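Local coordinates for pseudouridine synthase (Pyrococcus abyssi, PDB 2AUS), which probably isomerises uridine to pseudouridine in RNA, as the archaeal Cbf5 member of the TruB family of pseudouridine synthases, at residues A[219-222]-A[223-227]; A[61-64]-A[65-69]. One frame throughout, in Å; residues are numbered along the deposited sequence.

Both interactions are local, between successive turns of one helix, and the two helices, 217-228 and 59-69, pack on each other: Leu-220 CD1 comes within 4.1 Å of Ile-66 CG1, and Val-221 CG2 within 3.6 Å of Ile-69 CD1. Their centres lie about 14 Å apart, both partly buried. Interaction 2 sends Val-62, Val-63 and Ile-66 into the hydrophobic layer over the sheet that includes strands 47-53 and 88-93, with charged Glu-61 and Arg-68 at the surface. Interaction 1 has more aromatic and acidic chemistry, the carboxylate of Asp-222 salt-bridged to basic side chains of another protein, whereas interaction 2 meets a chain of another protein through the apolar Trp-65 and Ile-69.

Interaction 1. Residues A[219-222]-A[223-227]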
loop_
_atom_site.group_PDB
_atom_site.type_symbol
_atom_site.label_atom_id
_atom_site.label_comp_id
_atom_site.label_asym_id
_atom_site.label_seq_id
_atom_site.Cartn_x
_atom_site.Cartn_y
_atom_site.Cartn_z
ATOM N N ASP A 219 2.618 -16.118 4.494
ATOM C CA ASP A 219 2.771 -17.528 4.806
ATOM C C ASP A 219 2.846 -18.294 3.498
ATOM O O ASP A 219 3.724 -19.129 3.316
ATOM C CB ASP A 219 1.589 -18.062 5.611
ATOM C CG ASP A 219 1.568 -17.549 7.026
ATOM O OD1 ASP A 219 2.648 -17.173 7.534
ATOM O OD2 ASP A 219 0.472 -17.547 7.635
ATOM N N LEU A 220 1.920 -17.998 2.586
ATOM C CA LEU A 220 1.874 -18.671 1.294
ATOM C C LEU A 220 3.154 -18.483 0.495
ATOM O O LEU A 220 3.647 -19.427 -0.127
ATOM C CB LEU A 220 0.687 -18.174 0.464
ATOM C CG LEU A 220 -0.699 -18.600 0.944
ATOM C CD1 LEU A 220 -1.752 -18.088 -0.033
ATOM C CD2 LEU A 220 -0.755 -20.122 1.041
ATOM N N VAL A 221 3.680 -17.264 0.497
ATOM C CA VAL A 221 4.912 -16.986 -0.230
ATOM C C VAL A 221 6.036 -17.844 0.336
ATOM O O VAL A 221 6.750 -18.511 -0.406
ATOM C CB VAL A 221 5.312 -15.503 -0.120
ATOM C CG1 VAL A 221 6.725 -15.300 -0.675
ATOM C CG2 VAL A 221 4.307 -14.636 -0.883
ATOM N N ASP A 222 6.171 -17.854 1.657
ATOM C CA ASP A 222 7.235 -18.625 2.286
ATOM C C ASP A 222 7.093 -20.135 2.145
ATOM O O ASP A 222 8.081 -20.834 1.910
ATOM C CB ASP A 222 7.349 -18.248 3.762
ATOM C CG ASP A 222 7.642 -16.773 3.959
ATOM O OD1 ASP A 222 8.004 -16.099 2.966
ATOM O OD2 ASP A 222 7.516 -16.285 5.102
ATOM N N TYR A 223 5.877 -20.647 2.292
ATOM C CA TYR A 223 5.652 -22.083 2.175
ATOM C C TYR A 223 5.873 -22.562 0.742
ATOM O O TYR A 223 6.353 -23.674 0.508
ATOM C CB TYR A 223 4.234 -22.422 2.621
ATOM C CG TYR A 223 3.948 -22.098 4.066
ATOM C CD1 TYR A 223 2.636 -22.009 4.522
ATOM C CD2 TYR A 223 4.983 -21.924 4.992
ATOM C CE1 TYR A 223 2.353 -21.758 5.859
ATOM C CE2 TYR A 223 4.711 -21.676 6.337
ATOM C CZ TYR A 223 3.389 -21.594 6.761
ATOM O OH TYR A 223 3.094 -21.338 8.081
ATOM N N TYR A 224 5.523 -21.718 -0.218
ATOM C CA TYR A 224 5.702 -22.071 -1.613
ATOM C C TYR A 224 7.197 -22.140 -1.893
ATOM O O TYR A 224 7.651 -22.978 -2.674
ATOM C CB TYR A 224 5.031 -21.035 -2.508
ATOM C CG TYR A 224 4.908 -21.478 -3.943
ATOM C CD1 TYR A 224 5.729 -20.935 -4.930
ATOM C CD2 TYR A 224 3.972 -22.440 -4.314
ATOM C CE1 TYR A 224 5.622 -21.337 -6.255
ATOM C CE2 TYR A 224 3.854 -22.850 -5.637
ATOM C CZ TYR A 224 4.683 -22.294 -6.603
ATOM O OH TYR A 224 4.573 -22.696 -7.913
ATOM N N HIS A 225 7.953 -21.262 -1.234
ATOM C CA HIS A 225 9.409 -21.231 -1.366
ATOM C C HIS A 225 10.005 -22.504 -0.771
ATOM O O HIS A 225 10.868 -23.132 -1.377
ATOM C CB HIS A 225 9.990 -20.010 -0.643
ATOM C CG HIS A 225 10.152 -18.807 -1.518
ATOM N ND1 HIS A 225 11.326 -18.523 -2.184
ATOM C CD2 HIS A 225 9.284 -17.825 -1.857
ATOM C CE1 HIS A 225 11.176 -17.417 -2.893
ATOM N NE2 HIS A 225 9.945 -16.973 -2.712
ATOM N N PHE A 226 9.540 -22.887 0.414
ATOM C CA PHE A 226 10.044 -24.091 1.068
ATOM C C PHE A 226 9.788 -25.315 0.194
ATOM O O PHE A 226 10.560 -26.273 0.202
ATOM C CB PHE A 226 9.368 -24.281 2.430
ATOM C CG PHE A 226 9.654 -23.178 3.418
ATOM C CD1 PHE A 226 8.870 -23.035 4.557
ATOM C CD2 PHE A 226 10.711 -22.291 3.217
ATOM C CE1 PHE A 226 9.134 -22.026 5.483
ATOM C CE2 PHE A 226 10.983 -21.278 4.137
ATOM C CZ PHE A 226 10.194 -21.146 5.270
ATOM N N TRP A 227 8.694 -25.279 -0.555
ATOM C CA TRP A 227 8.346 -26.381 -1.435
ATOM C C TRP A 227 9.182 -26.362 -2.710
ATOM O O TRP A 227 9.906 -27.304 -2.993
ATOM C CB TRP A 227 6.853 -26.324 -1.787
ATOM C CG TRP A 227 6.411 -27.383 -2.742
ATOM C CD1 TRP A 227 6.832 -28.681 -2.777
ATOM C CD2 TRP A 227 5.436 -27.249 -3.785
ATOM N NE1 TRP A 227 6.183 -29.363 -3.772
ATOM C CE2 TRP A 227 5.320 -28.512 -4.409
ATOM C CE3 TRP A 227 4.646 -26.189 -4.249
ATOM C CZ2 TRP A 227 4.447 -28.742 -5.480
ATOM C CZ3 TRP A 227 3.774 -26.418 -5.314
ATOM C CH2 TRP A 227 3.685 -27.688 -5.917
#
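Asp-219 to Asp-222 each offer a backbone carbonyl to the N-H four residues on in 223-227, the straightest of these bonds running from Tyr-223 N to Asp-219 O (2.8 Å, N-H...O angle 164°). The same Asp-219 O also lies over one face of the Tyr-223 ring, 3.1 Å from CG and nearer that atom than the ring centre. With CG placed beside its own backbone N (chi1 -62°), the phenol leans back along the helix, and its CE1 edge carbon reaches Asp-219 CB at 3.8 Å. Phe-226 repeats the pattern one turn on: Asp-222 O, which accepts its N-H, sits over a ring face at 3.2 Å from CG. These turns belong to helix 217-228 of the TruB-type catalytic fold, packed on helix 234-239 through Leu-220, Tyr-223 and Phe-226. Val-221 and His-225 run side by side, CG1 of the valine 3.8 Å from CD2 of the imidazole, while Val-221 O approaches that CD2 near the ring plane at 3.0 Å. Glu-229 accepts a hydrogen bond from His-225 ND1 and thereby limits rotation of the ring. The carboxylate of Asp-222 forms salt bridges with basic side chains on the chain of another protein, and Asp-219 OD2 accepts the N-H of Thr-216, the residue preceding helix 217-228.

Interaction 2. Residues A[61-64]-A[65-69]; sequences EVVA and WIKRI
Trp-65 lies against the turn before it, with Glu-61 O over one face of the indole, 3.5 Å from CG and nearer that atom than the centre of the five-membered ring. That oxygen also accepts the tryptophan's own N-H at 3.0 Å, so one carbonyl meets both its backbone and its ring. A chi1 of -73° sets CG anti to the carbonyl carbon and the indole over the preceding turn, where its six-membered ring brings CE3 to 4.5 Å from Val-62 CG2. The other valine branch, CG1, touches the tip of Ile-66, CD1, at 4.3 Å. On the outer side of the helix Arg-68 runs extended to NE, and the turn at its guanidinium brings NH1 to 3.5 Å from Ala-64 CB; NH1 is equally close to Ala-64 O, but badly aligned for a hydrogen bond. The carbonyl instead receives Arg-68 N at 3.1 Å. Lys-67 lays its CG 3.2 Å from Val-63 O, the acceptor of its backbone N-H. These turns form most of the amphipathic helix 59-69, which lies across the sheet of strands 47-53, 75-77 and 88-93. Val-62 and Ile-66 sink onto Leu-51, and both Trp-65 and Ile-66 touch Leu-217 of helix 217-228, while Val-63 packs on Ala-75 and His-77. Toward the start of the helix, Glu-61 OE1 accepts the backbone N-H of Thr-58. Beyond this shell, the Trp-65 indole meets an aromatic ring on the chain of another protein, the two planes inclined at about 55°.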
loop_
_atom_site.group_PDB
_atom_site.type_symbol
_atom_site.label_atom_id
_atom_site.label_comp_id
_atom_site.label_asym_id
_atom_site.label_seq_id
_atom_site.Cartn_x
_atom_site.Cartn_y
_atom_site.Cartn_z
ATOM N N GLU A 61 -8.226 -8.396 -5.964
ATOM C CA GLU A 61 -6.789 -8.158 -5.992
ATOM C C GLU A 61 -6.040 -9.198 -5.170
ATOM O O GLU A 61 -4.962 -9.643 -5.562
ATOM C CB GLU A 61 -6.474 -6.754 -5.472
ATOM C CG GLU A 61 -7.159 -5.652 -6.264
ATOM C CD GLU A 61 -6.777 -4.262 -5.798
ATOM O OE1 GLU A 61 -6.958 -3.955 -4.595
ATOM O OE2 GLU A 61 -6.290 -3.478 -6.644
ATOM N N VAL A 62 -6.611 -9.581 -4.028
ATOM C CA VAL A 62 -6.000 -10.587 -3.160
ATOM C C VAL A 62 -5.914 -11.932 -3.897
ATOM O O VAL A 62 -4.906 -12.637 -3.821
ATOM C CB VAL A 62 -6.816 -10.759 -1.865
ATOM C CG1 VAL A 62 -6.315 -11.959 -1.075
ATOM C CG2 VAL A 62 -6.701 -9.502 -1.033
ATOM N N VAL A 63 -6.977 -12.284 -4.614
ATOM C CA VAL A 63 -6.984 -13.531 -5.364
ATOM C C VAL A 63 -5.916 -13.452 -6.462
ATOM O O VAL A 63 -5.203 -14.427 -6.718
ATOM C CB VAL A 63 -8.365 -13.796 -5.995
ATOM C CG1 VAL A 63 -8.310 -15.030 -6.873
ATOM C CG2 VAL A 63 -9.397 -13.993 -4.897
ATOM N N ALA A 64 -5.802 -12.289 -7.102
ATOM C CA ALA A 64 -4.804 -12.108 -8.150
ATOM C C ALA A 64 -3.416 -12.382 -7.564
ATOM O O ALA A 64 -2.590 -13.030 -8.198
ATOM C CB ALA A 64 -4.872 -10.679 -8.713
ATOM N N TRP A 65 -3.165 -11.885 -6.354
ATOM C CA TRP A 65 -1.877 -12.099 -5.691
ATOM C C TRP A 65 -1.645 -13.581 -5.432
ATOM O O TRP A 65 -0.540 -14.095 -5.607
ATOM C CB TRP A 65 -1.812 -11.359 -4.350
ATOM C CG TRP A 65 -1.663 -9.874 -4.461
ATOM C CD1 TRP A 65 -1.183 -9.173 -5.533
ATOM C CD2 TRP A 65 -1.923 -8.906 -3.432
ATOM N NE1 TRP A 65 -1.127 -7.833 -5.235
ATOM C CE2 TRP A 65 -1.574 -7.640 -3.953
ATOM C CE3 TRP A 65 -2.415 -8.986 -2.120
ATOM C CZ2 TRP A 65 -1.700 -6.460 -3.206
ATOM C CZ3 TRP A 65 -2.540 -7.813 -1.376
ATOM C CH2 TRP A 65 -2.182 -6.566 -1.923
ATOM N N ILE A 66 -2.694 -14.266 -4.995
ATOM C CA ILE A 66 -2.591 -15.685 -4.707
ATOM C C ILE A 66 -2.234 -16.472 -5.977
ATOM O O ILE A 66 -1.416 -17.390 -5.934
ATOM C CB ILE A 66 -3.907 -16.194 -4.069
ATOM C CG1 ILE A 66 -3.950 -15.753 -2.600
ATOM C CG2 ILE A 66 -4.024 -17.701 -4.201
ATOM C CD1 ILE A 66 -5.260 -16.024 -1.912
ATOM N N LYS A 67 -2.826 -16.095 -7.107
ATOM C CA LYS A 67 -2.537 -16.776 -8.365
ATOM C C LYS A 67 -1.074 -16.573 -8.753
ATOM O O LYS A 67 -0.426 -17.490 -9.269
ATOM C CB LYS A 67 -3.450 -16.265 -9.487
ATOM C CG LYS A 67 -4.935 -16.476 -9.210
ATOM C CD LYS A 67 -5.770 -16.487 -10.485
ATOM C CE LYS A 67 -5.740 -15.152 -11.202
ATOM N NZ LYS A 67 -6.516 -15.195 -12.479
ATOM N N ARG A 68 -0.550 -15.378 -8.488
ATOM C CA ARG A 68 0.835 -15.077 -8.810
ATOM C C ARG A 68 1.780 -15.840 -7.897
ATOM O O ARG A 68 2.737 -16.442 -8.361
ATOM C CB ARG A 68 1.107 -13.573 -8.693
ATOM C CG ARG A 68 0.222 -12.735 -9.593
ATOM C CD ARG A 68 0.758 -11.328 -9.794
ATOM N NE ARG A 68 -0.149 -10.557 -10.644
ATOM C CZ ARG A 68 -1.192 -9.862 -10.194
ATOM N NH1 ARG A 68 -1.463 -9.824 -8.895
ATOM N NH2 ARG A 68 -1.982 -9.220 -11.046
ATOM N N ILE A 69 1.497 -15.823 -6.601
ATOM C CA ILE A 69 2.334 -16.511 -5.628
ATOM C C ILE A 69 2.407 -18.012 -5.875
ATOM O O ILE A 69 3.489 -18.599 -5.873
ATOM C CB ILE A 69 1.812 -16.296 -4.193
ATOM C CG1 ILE A 69 1.801 -14.804 -3.866
ATOM C CG2 ILE A 69 2.680 -17.084 -3.204
ATOM C CD1 ILE A 69 1.087 -14.469 -2.564
#